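Local coordinates for protein halohydrin dehalogenase (Rhizobium radiobacter, PDB 4IY1) that probably catalyses the reversible ring closure of vicinal halohydrins to epoxides with release of halide, here in a form engineered for cyanolysis towards atorvastatin synthesis, at residues A200-R203 with K204-L208; L211-Q214 with K215-G218; E85-I89 with D90-V94. The protein carries 37 engineered substitutions. All blocks are in the same frame, centred on the assembly; numbering follows the deposited sequence.

In the fold
All three contacts lie in one Rossmann-type chain of the short-chain dehydrogenase/reductase superfamily, with a seven-stranded parallel sheet. Along the chain, interaction 3 comes first, in the loop from strand 75-79 to helix 94-122. Interaction 1 closes helix 196-205, and interaction 2 starts helix 214-225, the next helix. These two touch through Val-202 and Leu-211, their centres about 16 Å apart. Interaction 3 touches neither, its centre about 28 Å from that of interaction 1 and 31 Å from that of interaction 2. Interactions 1 and 2 both meet the second subunit, interactions 1 and 3 the third, and interaction 3 the fourth, so these local turns and helix ends also help build subunit interfaces.

Interaction 1: A200-R203 with K204-L208; sequences AWVR and KYTAL. Engineered in segment 200-203: Trp-201 (natural residue His), Arg-203 (natural residue Lys). Engineered in segment 204-208: Tyr-205 (natural residue Val).
One face of the Trp-201 indole receives the ring of Tyr-205 at CD2, which stands 3.5 Å above the indole plane and is displaced toward the rim. Between the two rings the nearest atoms are Trp-201 NE1 and Tyr-205 CD2, at 3.6 Å. The two rings are oblique, their planes at 55°, so the pair is neither a stack nor a T. On the tyrosine ring, the neighbouring Lys-204 lays its CG 4.0 Å above the plane, over the centre of one face. Both aromatics are engineered residues, in place of His and Val. With CG of Trp-201 anti to the backbone N (chi1 -171°), the indole lies beside its own carbonyl and can meet a side chain one turn on. This is an i to i+4 pair on the last turn of helix 196-205, which belongs, with helix 214-225, to the chain connection between strands 170-175 and 236-239 of the Rossmann sheet. Thr-206 is the first residue to leave helical geometry, yet it holds Val-202 O twice, through its N at 3.0 Å and its OG1 at 3.1 Å. The hydroxyl comes from above the carbonyl plane, while the amide lies nearly along the C=O direction. In the third subunit, Trp-249 meets Trp-201 edge-to-face, and the hydroxyl of Tyr-205 is hydrogen-bonded to that of its counterpart. Val-202 CG1 leans on Thr-206 OG1 at 3.9 Å.

Interaction 2: L211-Q214 with K215-G218; sequences LGTQ and KELG
Thr-213 holds OG1 between its backbone N and carbonyl carbon (chi1 64°), facing the first turn of the helix, while Glu-216 sets CG beside its own N and runs on extended (chi2 175°), so that its carboxylate folds back to Thr-213. The result is a capping box at the start of helix 214-225, with Thr-213 as N-cap. In one direction, Thr-213 OG1 accepts from Glu-216 N at 3.2 Å; in the other, Glu-216 OE2 accepts from Thr-213 N at 2.9 Å, through the lone pair turned away from OE1. The two side chains cross at about a right angle, with Glu-216 CG 3.4 Å from Thr-213 OG1. A salt bridge from Arg-210 to OE2, and Tyr-231 N of the second subunit bonded to OE1, fix the carboxylate further and would probably stabilise its charge. Gln-214 turns its amide the other way, with NE2 giving to the carbonyls of Phe-12 and Asp-179 and OE1 accepting from Gly-16 N; it ties the helix start to the loop after strand 3-6, to helix 14-23 and to the loop after strand 170-175. Behind the box, after a weak Leu-217 N to Thr-213 O bond, Gly-218 N meets Gln-214 O at 2.8 Å, nearly straight at 173°.

Interaction 3: E85-I89 with D90-V94; sequences EWRPI and DKYAV. Engineered in segment 85-89: Trp-86 (natural residue Phe), Arg-87 (natural residue Gln).
The aliphatic part of Arg-87 lies over one face of the Tyr-92 ring, the side chains crossing obliquely and the two residues flanking a type I beta turn, Pro-88 to Lys-91, in the loop that leads into helix 94-122. The turn is closed by Lys-91 N bonded to Pro-88 O at 3.0 Å. Arg-87, engineered in place of Gln, makes a CH-pi contact: its CD sits over the Tyr-92 ring, 27° off the normal, and is 3.7 Å from Tyr-92 CZ. A bend further along the chain at chi3 then turns the guanidinium steeply to the ring, the planes 71° apart. Its CZ is far enough from the ring that any cation-pi attraction is weak. Arg-87 NH1 stays over the rim of that face and comes to 3.2 Å from Lys-91 CB. It has Tyr-92 N near the guanidinium plane, at its edge; both nitrogens are donors, so they do not bond. In the turn itself Pro-88 CD packs on Lys-91 CG at 3.6 Å. The fourth subunit covers the turn: Lys-120 there forms a salt bridge with Asp-90 OD1, while Glu-162 and Asn-113 of that subunit bond to Ile-89 N and O. These partners lie on its helices 94-122 and 143-163, the pair that typically forms the four-helix interface in this superfamily. With CG between N and the carbonyl carbon (chi1 55°), Asp-90 brings OD1 to 3.4 Å from Pro-88 CB.

Interaction 1: A200-R203 with K204-L208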
loop_
_atom_site.group_PDB
_atom_site.type_symbol
_atom_site.label_atom_id
_atom_site.label_comp_id
_atom_site.label_asym_id
_atom_site.label_seq_id
_atom_site.Cartn_x
_atom_site.Cartn_y
_atom_site.Cartn_z
ATOM N N ALA B 200 -14.266 -3.845 25.254
ATOM C CA ALA B 200 -13.317 -4.942 25.195
ATOM C C ALA B 200 -12.817 -5.115 23.760
ATOM O O ALA B 200 -11.672 -5.492 23.535
ATOM C CB ALA B 200 -13.945 -6.230 25.709
ATOM N N TRP B 201 -13.707 -4.885 22.800
ATOM C CA TRP B 201 -13.371 -4.966 21.383
ATOM C C TRP B 201 -12.328 -3.927 21.013
ATOM O O TRP B 201 -11.344 -4.241 20.338
ATOM C CB TRP B 201 -14.634 -4.795 20.543
ATOM C CG TRP B 201 -14.447 -5.070 19.081
ATOM C CD1 TRP B 201 -14.614 -6.287 18.409
ATOM C CD2 TRP B 201 -14.110 -4.095 18.041
ATOM N NE1 TRP B 201 -14.414 -6.122 17.053
ATOM C CE2 TRP B 201 -14.065 -4.839 16.778
ATOM C CE3 TRP B 201 -13.810 -2.736 18.039
ATOM C CZ2 TRP B 201 -13.719 -4.233 15.584
ATOM C CZ3 TRP B 201 -13.478 -2.125 16.824
ATOM C CH2 TRP B 201 -13.409 -2.861 15.629
ATOM N N VAL B 202 -12.479 -2.715 21.541
ATOM C CA VAL B 202 -11.554 -1.642 21.239
ATOM C C VAL B 202 -10.167 -1.950 21.790
ATOM O O VAL B 202 -9.162 -1.931 21.046
ATOM C CB VAL B 202 -12.068 -0.283 21.740
ATOM C CG1 VAL B 202 -10.964 0.766 21.664
ATOM C CG2 VAL B 202 -13.283 0.158 20.928
ATOM N N ARG B 203 -10.138 -2.412 23.038
ATOM C CA ARG B 203 -8.898 -2.747 23.710
ATOM C C ARG B 203 -8.216 -3.937 23.063
ATOM O O ARG B 203 -6.995 -4.035 23.072
ATOM C CB ARG B 203 -9.128 -2.993 25.211
ATOM C CG ARG B 203 -9.848 -1.840 25.908
ATOM C CD ARG B 203 -9.903 -2.014 27.420
ATOM N NE ARG B 203 -8.699 -1.493 28.056
ATOM C CZ ARG B 203 -7.642 -2.228 28.382
ATOM N NH1 ARG B 203 -7.640 -3.535 28.153
ATOM N NH2 ARG B 203 -6.585 -1.654 28.944
ATOM N N LYS B 204 -9.005 -4.808 22.454
ATOM C CA LYS B 204 -8.470 -5.950 21.748
ATOM C C LYS B 204 -7.774 -5.590 20.414
ATOM O O LYS B 204 -6.708 -6.107 20.111
ATOM C CB LYS B 204 -9.570 -6.960 21.495
ATOM C CG LYS B 204 -9.059 -8.334 21.114
ATOM C CD LYS B 204 -10.214 -9.311 21.107
ATOM C CE LYS B 204 -9.765 -10.704 20.709
ATOM N NZ LYS B 204 -10.957 -11.598 20.624
ATOM N N TYR B 205 -8.422 -4.776 19.589
ATOM C CA TYR B 205 -8.057 -4.707 18.170
ATOM C C TYR B 205 -7.287 -3.431 17.780
ATOM O O TYR B 205 -6.637 -3.382 16.724
ATOM C CB TYR B 205 -9.287 -4.916 17.286
ATOM C CG TYR B 205 -9.759 -6.352 17.242
ATOM C CD1 TYR B 205 -8.955 -7.340 16.707
ATOM C CD2 TYR B 205 -10.982 -6.728 17.790
ATOM C CE1 TYR B 205 -9.360 -8.658 16.674
ATOM C CE2 TYR B 205 -11.383 -8.056 17.806
ATOM C CZ TYR B 205 -10.573 -9.018 17.228
ATOM O OH TYR B 205 -10.954 -10.342 17.174
ATOM N N THR B 206 -7.391 -2.397 18.614
ATOM C CA THR B 206 -6.563 -1.205 18.480
ATOM C C THR B 206 -5.275 -1.298 19.297
ATOM O O THR B 206 -5.230 -1.976 20.334
ATOM C CB THR B 206 -7.345 0.098 18.769
ATOM O OG1 THR B 206 -7.330 0.383 20.171
ATOM C CG2 THR B 206 -8.791 -0.023 18.295
ATOM N N ALA B 207 -4.194 -0.726 18.766
ATOM C CA ALA B 207 -2.880 -0.787 19.433
ATOM C C ALA B 207 -2.869 0.085 20.672
ATOM O O ALA B 207 -2.294 -0.280 21.678
ATOM C CB ALA B 207 -1.736 -0.363 18.485
ATOM N N LEU B 208 -3.429 1.286 20.572
ATOM C CA LEU B 208 -3.436 2.188 21.701
ATOM C C LEU B 208 -4.572 1.814 22.696
ATOM O O LEU B 208 -4.719 2.448 23.719
ATOM C CB LEU B 208 -3.602 3.645 21.238
ATOM C CG LEU B 208 -2.405 4.405 20.641
ATOM C CD1 LEU B 208 -2.915 5.669 19.980
ATOM C CD2 LEU B 208 -1.339 4.759 21.671
#

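Interaction 2: L211-Q214 with K215-G218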
loop_
_atom_site.group_PDB
_atom_site.type_symbol
_atom_site.label_atom_id
_atom_site.label_comp_id
_atom_site.label_asym_id
_atom_site.label_seq_id
_atom_site.Cartn_x
_atom_site.Cartn_y
_atom_site.Cartn_z
ATOM N N LEU B 211 -10.372 4.597 21.973
ATOM C CA LEU B 211 -10.932 5.321 20.847
ATOM C C LEU B 211 -10.104 6.576 20.669
ATOM O O LEU B 211 -9.534 7.081 21.631
ATOM C CB LEU B 211 -12.399 5.724 21.123
ATOM C CG LEU B 211 -13.460 4.635 21.262
ATOM C CD1 LEU B 211 -14.753 5.181 21.873
ATOM C CD2 LEU B 211 -13.741 3.943 19.940
ATOM N N GLY B 212 -10.081 7.123 19.457
ATOM C CA GLY B 212 -9.455 8.433 19.260
ATOM C C GLY B 212 -10.438 9.538 19.593
ATOM O O GLY B 212 -11.658 9.315 19.602
ATOM N N THR B 213 -9.934 10.724 19.888
ATOM C CA THR B 213 -10.828 11.825 20.239
ATOM C C THR B 213 -11.123 12.701 19.023
ATOM O O THR B 213 -10.362 12.684 18.042
ATOM C CB THR B 213 -10.250 12.663 21.404
ATOM O OG1 THR B 213 -9.032 13.292 20.990
ATOM C CG2 THR B 213 -9.935 11.720 22.631
ATOM N N GLN B 214 -12.261 13.400 19.060
ATOM C CA GLN B 214 -12.537 14.477 18.122
ATOM C C GLN B 214 -11.364 15.426 18.046
ATOM O O GLN B 214 -11.052 15.966 16.981
ATOM C CB GLN B 214 -13.803 15.280 18.503
ATOM C CG GLN B 214 -15.109 14.596 18.158
ATOM C CD GLN B 214 -15.299 14.362 16.659
ATOM O OE1 GLN B 214 -15.382 15.312 15.870
ATOM N NE2 GLN B 214 -15.430 13.083 16.269
ATOM N N LYS B 215 -10.773 15.718 19.190
ATOM C CA LYS B 215 -9.764 16.743 19.231
ATOM C C LYS B 215 -8.527 16.293 18.423
ATOM O O LYS B 215 -7.792 17.122 17.900
ATOM C CB LYS B 215 -9.369 17.039 20.677
ATOM C CG LYS B 215 -8.105 17.864 20.779
ATOM C CD LYS B 215 -8.198 18.884 21.892
ATOM C CE LYS B 215 -7.602 20.229 21.498
ATOM N NZ LYS B 215 -6.850 20.747 22.673
ATOM N N GLU B 216 -8.249 14.994 18.412
ATOM C CA GLU B 216 -7.092 14.481 17.659
ATOM C C GLU B 216 -7.356 14.646 16.156
ATOM O O GLU B 216 -6.563 15.265 15.432
ATOM C CB GLU B 216 -6.817 13.011 18.020
ATOM C CG GLU B 216 -6.127 12.835 19.385
ATOM C CD GLU B 216 -5.968 11.370 19.783
ATOM O OE1 GLU B 216 -4.805 10.907 19.905
ATOM O OE2 GLU B 216 -6.999 10.640 19.830
ATOM N N LEU B 217 -8.577 14.305 15.767
ATOM C CA LEU B 217 -9.018 14.437 14.396
ATOM C C LEU B 217 -9.036 15.904 13.949
ATOM O O LEU B 217 -8.465 16.255 12.909
ATOM C CB LEU B 217 -10.382 13.763 14.206
ATOM C CG LEU B 217 -10.811 13.633 12.733
ATOM C CD1 LEU B 217 -11.837 12.534 12.494
ATOM C CD2 LEU B 217 -11.303 14.981 12.246
ATOM N N GLY B 218 -9.526 16.782 14.819
ATOM C CA GLY B 218 -9.365 18.235 14.650
ATOM C C GLY B 218 -7.957 18.776 14.579
ATOM O O GLY B 218 -7.673 19.716 13.819
#

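Interaction 3: E85-I89 with D90-V94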
loop_
_atom_site.group_PDB
_atom_site.type_symbol
_atom_site.label_atom_id
_atom_site.label_comp_id
_atom_site.label_asym_id
_atom_site.label_seq_id
_atom_site.Cartn_x
_atom_site.Cartn_y
_atom_site.Cartn_z
ATOM N N GLU B 85 -24.743 -0.344 6.985
ATOM C CA GLU B 85 -25.429 -1.491 7.570
ATOM C C GLU B 85 -24.944 -2.766 6.892
ATOM O O GLU B 85 -25.124 -2.940 5.684
ATOM C CB GLU B 85 -26.948 -1.357 7.397
ATOM C CG GLU B 85 -27.630 -0.506 8.455
ATOM C CD GLU B 85 -28.499 0.584 7.857
ATOM O OE1 GLU B 85 -29.113 1.340 8.637
ATOM O OE2 GLU B 85 -28.554 0.703 6.610
ATOM N N TRP B 86 -24.328 -3.649 7.674
ATOM C CA TRP B 86 -23.672 -4.845 7.138
ATOM C C TRP B 86 -24.638 -5.753 6.425
ATOM O O TRP B 86 -25.770 -5.934 6.870
ATOM C CB TRP B 86 -22.977 -5.605 8.259
ATOM C CG TRP B 86 -22.264 -4.710 9.250
ATOM C CD1 TRP B 86 -22.833 -3.778 10.123
ATOM C CD2 TRP B 86 -20.823 -4.659 9.527
ATOM N NE1 TRP B 86 -21.864 -3.168 10.890
ATOM C CE2 TRP B 86 -20.639 -3.643 10.578
ATOM C CE3 TRP B 86 -19.705 -5.319 9.023
ATOM C CZ2 TRP B 86 -19.394 -3.320 11.075
ATOM C CZ3 TRP B 86 -18.453 -4.990 9.547
ATOM C CH2 TRP B 86 -18.306 -4.029 10.563
ATOM N N ARG B 87 -24.201 -6.341 5.314
ATOM C CA ARG B 87 -25.077 -7.164 4.475
ATOM C C ARG B 87 -24.246 -7.900 3.434
ATOM O O ARG B 87 -23.180 -7.424 3.039
ATOM C CB ARG B 87 -26.129 -6.305 3.766
ATOM C CG ARG B 87 -26.575 -5.078 4.549
ATOM C CD ARG B 87 -27.658 -4.291 3.822
ATOM N NE ARG B 87 -28.977 -4.887 3.997
ATOM C CZ ARG B 87 -29.567 -5.681 3.109
ATOM N NH1 ARG B 87 -28.972 -5.958 1.951
ATOM N NH2 ARG B 87 -30.758 -6.202 3.380
ATOM N N PRO B 88 -24.720 -9.076 2.997
ATOM C CA PRO B 88 -24.017 -9.849 1.988
ATOM C C PRO B 88 -24.329 -9.289 0.609
ATOM O O PRO B 88 -25.381 -8.667 0.417
ATOM C CB PRO B 88 -24.611 -11.263 2.140
ATOM C CG PRO B 88 -25.671 -11.168 3.208
ATOM C CD PRO B 88 -25.983 -9.715 3.385
ATOM N N ILE B 89 -23.401 -9.478 -0.327
ATOM C CA ILE B 89 -23.474 -8.849 -1.647
ATOM C C ILE B 89 -24.808 -9.152 -2.343
ATOM O O ILE B 89 -25.480 -8.242 -2.839
ATOM C CB ILE B 89 -22.301 -9.297 -2.550
ATOM C CG1 ILE B 89 -22.513 -8.831 -3.996
ATOM C CG2 ILE B 89 -22.134 -10.806 -2.501
ATOM C CD1 ILE B 89 -21.893 -7.490 -4.307
ATOM N N ASP B 90 -25.205 -10.424 -2.346
ATOM C CA ASP B 90 -26.433 -10.837 -3.021
ATOM C C ASP B 90 -27.726 -10.199 -2.470
ATOM O O ASP B 90 -28.732 -10.154 -3.171
ATOM C CB ASP B 90 -26.550 -12.359 -3.063
ATOM C CG ASP B 90 -26.444 -12.997 -1.685
ATOM O OD1 ASP B 90 -25.617 -12.547 -0.861
ATOM O OD2 ASP B 90 -27.172 -13.977 -1.437
ATOM N N LYS B 91 -27.663 -9.640 -1.261
ATOM C CA LYS B 91 -28.823 -8.985 -0.627
ATOM C C LYS B 91 -29.028 -7.532 -1.057
ATOM O O LYS B 91 -30.166 -7.085 -1.222
ATOM C CB LYS B 91 -28.704 -9.022 0.903
ATOM C CG LYS B 91 -29.003 -10.372 1.541
ATOM C CD LYS B 91 -29.987 -11.192 0.718
ATOM C CE LYS B 91 -30.559 -12.317 1.570
ATOM N NZ LYS B 91 -31.317 -13.290 0.732
ATOM N N TYR B 92 -27.935 -6.771 -1.121
ATOM C CA TYR B 92 -27.982 -5.374 -1.562
ATOM C C TYR B 92 -28.716 -5.288 -2.871
ATOM O O TYR B 92 -28.554 -6.149 -3.730
ATOM C CB TYR B 92 -26.575 -4.834 -1.785
ATOM C CG TYR B 92 -25.917 -4.340 -0.544
ATOM C CD1 TYR B 92 -24.877 -5.057 0.036
ATOM C CD2 TYR B 92 -26.298 -3.133 0.034
ATOM C CE1 TYR B 92 -24.256 -4.602 1.182
ATOM C CE2 TYR B 92 -25.698 -2.676 1.190
ATOM C CZ TYR B 92 -24.679 -3.418 1.760
ATOM O OH TYR B 92 -24.086 -2.994 2.926
ATOM N N ALA B 93 -29.476 -4.222 -3.054
ATOM C CA ALA B 93 -29.866 -3.815 -4.384
ATOM C C ALA B 93 -28.789 -2.892 -4.981
ATOM O O ALA B 93 -28.152 -2.111 -4.261
ATOM C CB ALA B 93 -31.225 -3.121 -4.345
ATOM N N VAL B 94 -28.611 -2.957 -6.300
ATOM C CA VAL B 94 -27.606 -2.118 -6.972
ATOM C C VAL B 94 -27.820 -0.636 -6.673
ATOM O O VAL B 94 -26.866 0.157 -6.509
ATOM C CB VAL B 94 -27.631 -2.375 -8.478
ATOM C CG1 VAL B 94 -26.738 -1.401 -9.209
ATOM C CG2 VAL B 94 -27.198 -3.808 -8.762
#